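Local coordinates for protein putative peptidase (PDB 3CE2) that is a putative zinc-dependent oligopeptidase of the M3B family, thought to degrade a variety of small bioactive peptides, at residues Q21-I26 with W361-E366. Numbering follows the deposited sequence.
Sequences QDCWDI and WVDKYE
The indole of W24 overlaps the side chain of D363: D363 CB sits over one face in a CH-pi contact, 3.8 Å from the centroid of the six-membered ring. W24 CG lies between its own backbone N and carbonyl carbon (chi1 49°), on the side of D363. The D363 carboxylate is inclined 41° to the indole, and OD1 accepts a hydrogen bond from W24 N on its anti lone pair, 3.1 Å away. OD2 forms salt bridges to K370 and R15, so this buried acid faces two cations likely to keep it ionised. D363 belongs to the short edge strand 362-363, which runs parallel to 385-387 in a small mixed sheet of the M3 peptidase fold; the 21-26 loop runs antiparallel alongside this strand, and W24 NE1 hydrogen-bonds Q96 OE1 of helix 66-96. Further along, K364 N gives a nearly straight hydrogen bond to D22 O (3.0 Å, 167° at the hydrogen). K364 NZ hydrogen-bonds Q21 O at 3.0 Å and makes a long salt bridge of 3.6 Å to D22 OD1. D22 also brings its carboxylate, almost perpendicular to the Y365 ring, up to that ring's edge, with OD2 3.6 Å from Y365 CE2.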
loop_
_atom_site.group_PDB
_atom_site.type_symbol
_atom_site.label_atom_id
_atom_site.label_comp_id
_atom_site.label_asym_id
_atom_site.label_seq_id
_atom_site.Cartn_x
_atom_site.Cartn_y
_atom_site.Cartn_z
ATOM N N GLN A 21 8.349 30.132 -2.927
ATOM C CA GLN A 21 9.258 29.427 -2.022
ATOM C C GLN A 21 8.497 28.410 -1.164
ATOM O O GLN A 21 9.071 27.581 -0.476
ATOM C CB GLN A 21 10.037 30.415 -1.139
ATOM C CG GLN A 21 9.293 31.729 -0.856
ATOM C CD GLN A 21 9.698 32.371 0.475
ATOM O OE1 GLN A 21 10.498 31.814 1.230
ATOM N NE2 GLN A 21 9.131 33.543 0.768
ATOM N N ASP A 22 7.182 28.465 -1.215
ATOM C CA ASP A 22 6.390 27.533 -0.454
ATOM C C ASP A 22 5.907 26.394 -1.344
ATOM O O ASP A 22 5.287 25.443 -0.883
ATOM C CB ASP A 22 5.230 28.278 0.190
ATOM C CG ASP A 22 5.679 29.144 1.349
ATOM O OD1 ASP A 22 6.855 29.011 1.766
ATOM O OD2 ASP A 22 4.856 29.943 1.848
ATOM N N CYS A 23 6.239 26.482 -2.621
ATOM C CA CYS A 23 5.717 25.567 -3.601
ATOM C C CYS A 23 6.798 24.723 -4.226
ATOM O O CYS A 23 7.967 25.085 -4.221
ATOM C CB CYS A 23 4.998 26.348 -4.702
ATOM S SG CYS A 23 3.883 27.537 -4.004
ATOM N N TRP A 24 6.386 23.593 -4.769
ATOM C CA TRP A 24 7.303 22.793 -5.489
ATOM C C TRP A 24 7.624 23.521 -6.780
ATOM O O TRP A 24 6.863 24.393 -7.223
ATOM C CB TRP A 24 6.757 21.386 -5.749
ATOM C CG TRP A 24 5.388 21.305 -6.305
ATOM C CD1 TRP A 24 4.764 22.206 -7.121
ATOM C CD2 TRP A 24 4.466 20.229 -6.113
ATOM N NE1 TRP A 24 3.505 21.764 -7.436
ATOM C CE2 TRP A 24 3.293 20.554 -6.826
ATOM C CE3 TRP A 24 4.516 19.023 -5.399
ATOM C CZ2 TRP A 24 2.175 19.718 -6.847
ATOM C CZ3 TRP A 24 3.406 18.188 -5.423
ATOM C CH2 TRP A 24 2.253 18.540 -6.144
ATOM N N ASP A 25 8.781 23.161 -7.347
ATOM C CA ASP A 25 9.285 23.711 -8.592
ATOM C C ASP A 25 9.221 22.644 -9.668
ATOM O O ASP A 25 10.063 21.736 -9.729
ATOM C CB ASP A 25 10.722 24.209 -8.420
ATOM C CG ASP A 25 11.372 24.621 -9.751
ATOM O OD1 ASP A 25 10.673 24.772 -10.773
ATOM O OD2 ASP A 25 12.602 24.794 -9.772
ATOM N N ILE A 26 8.219 22.781 -10.524
ATOM C CA ILE A 26 7.959 21.816 -11.564
ATOM C C ILE A 26 8.503 22.268 -12.911
ATOM O O ILE A 26 8.255 21.626 -13.924
ATOM C CB ILE A 26 6.452 21.600 -11.698
ATOM C CG1 ILE A 26 5.762 22.937 -12.020
ATOM C CG2 ILE A 26 5.885 20.980 -10.406
ATOM C CD1 ILE A 26 4.345 22.780 -12.530
ATOM N N TRP A 361 11.175 20.167 -3.943
ATOM C CA TRP A 361 10.430 18.919 -4.008
ATOM C C TRP A 361 8.993 19.092 -3.488
ATOM O O TRP A 361 8.056 18.454 -3.974
ATOM C CB TRP A 361 11.127 17.878 -3.142
ATOM C CG TRP A 361 12.387 17.338 -3.714
ATOM C CD1 TRP A 361 13.132 17.873 -4.730
ATOM C CD2 TRP A 361 13.063 16.151 -3.299
ATOM N NE1 TRP A 361 14.223 17.084 -4.974
ATOM C CE2 TRP A 361 14.209 16.023 -4.106
ATOM C CE3 TRP A 361 12.806 15.180 -2.325
ATOM C CZ2 TRP A 361 15.106 14.964 -3.966
ATOM C CZ3 TRP A 361 13.694 14.132 -2.179
ATOM C CH2 TRP A 361 14.833 14.029 -2.995
ATOM N N VAL A 362 8.855 19.966 -2.499
ATOM C CA VAL A 362 7.682 20.030 -1.655
ATOM C C VAL A 362 6.749 21.174 -1.958
ATOM O O VAL A 362 7.152 22.327 -1.950
ATOM C CB VAL A 362 8.105 20.301 -0.230
ATOM C CG1 VAL A 362 7.137 19.644 0.717
ATOM C CG2 VAL A 362 9.522 19.810 -0.017
ATOM N N ASP A 363 5.488 20.856 -2.179
ATOM C CA ASP A 363 4.447 21.857 -2.040
ATOM C C ASP A 363 3.926 21.839 -0.597
ATOM O O ASP A 363 3.155 20.963 -0.219
ATOM C CB ASP A 363 3.326 21.583 -3.029
ATOM C CG ASP A 363 2.689 22.848 -3.527
ATOM O OD1 ASP A 363 3.355 23.609 -4.261
ATOM O OD2 ASP A 363 1.521 23.080 -3.175
ATOM N N LYS A 364 4.337 22.804 0.210
ATOM C CA LYS A 364 4.149 22.707 1.669
ATOM C C LYS A 364 2.760 22.835 2.304
ATOM O O LYS A 364 2.446 22.114 3.257
ATOM C CB LYS A 364 5.058 23.714 2.376
ATOM C CG LYS A 364 6.523 23.435 2.181
ATOM C CD LYS A 364 7.362 24.452 2.906
ATOM C CE LYS A 364 8.683 24.609 2.240
ATOM N NZ LYS A 364 8.906 26.053 2.060
ATOM N N TYR A 365 1.962 23.800 1.850
ATOM C CA TYR A 365 0.850 24.286 2.675
ATOM C C TYR A 365 -0.502 24.250 1.990
ATOM O O TYR A 365 -0.593 24.133 0.776
ATOM C CB TYR A 365 1.103 25.730 3.098
ATOM C CG TYR A 365 2.333 26.004 3.912
ATOM C CD1 TYR A 365 2.511 25.435 5.171
ATOM C CD2 TYR A 365 3.289 26.908 3.462
ATOM C CE1 TYR A 365 3.661 25.723 5.946
ATOM C CE2 TYR A 365 4.435 27.213 4.223
ATOM C CZ TYR A 365 4.613 26.617 5.458
ATOM O OH TYR A 365 5.752 26.903 6.185
ATOM N N GLU A 366 -1.561 24.409 2.775
ATOM C CA GLU A 366 -2.909 24.428 2.211
ATOM C C GLU A 366 -3.083 25.679 1.392
ATOM O O GLU A 366 -2.569 26.727 1.757
ATOM C CB GLU A 366 -3.968 24.401 3.317
ATOM C CG GLU A 366 -4.384 23.006 3.733
ATOM C CD GLU A 366 -5.107 22.969 5.077
ATOM O OE1 GLU A 366 -5.166 24.017 5.759
ATOM O OE2 GLU A 366 -5.612 21.888 5.452
#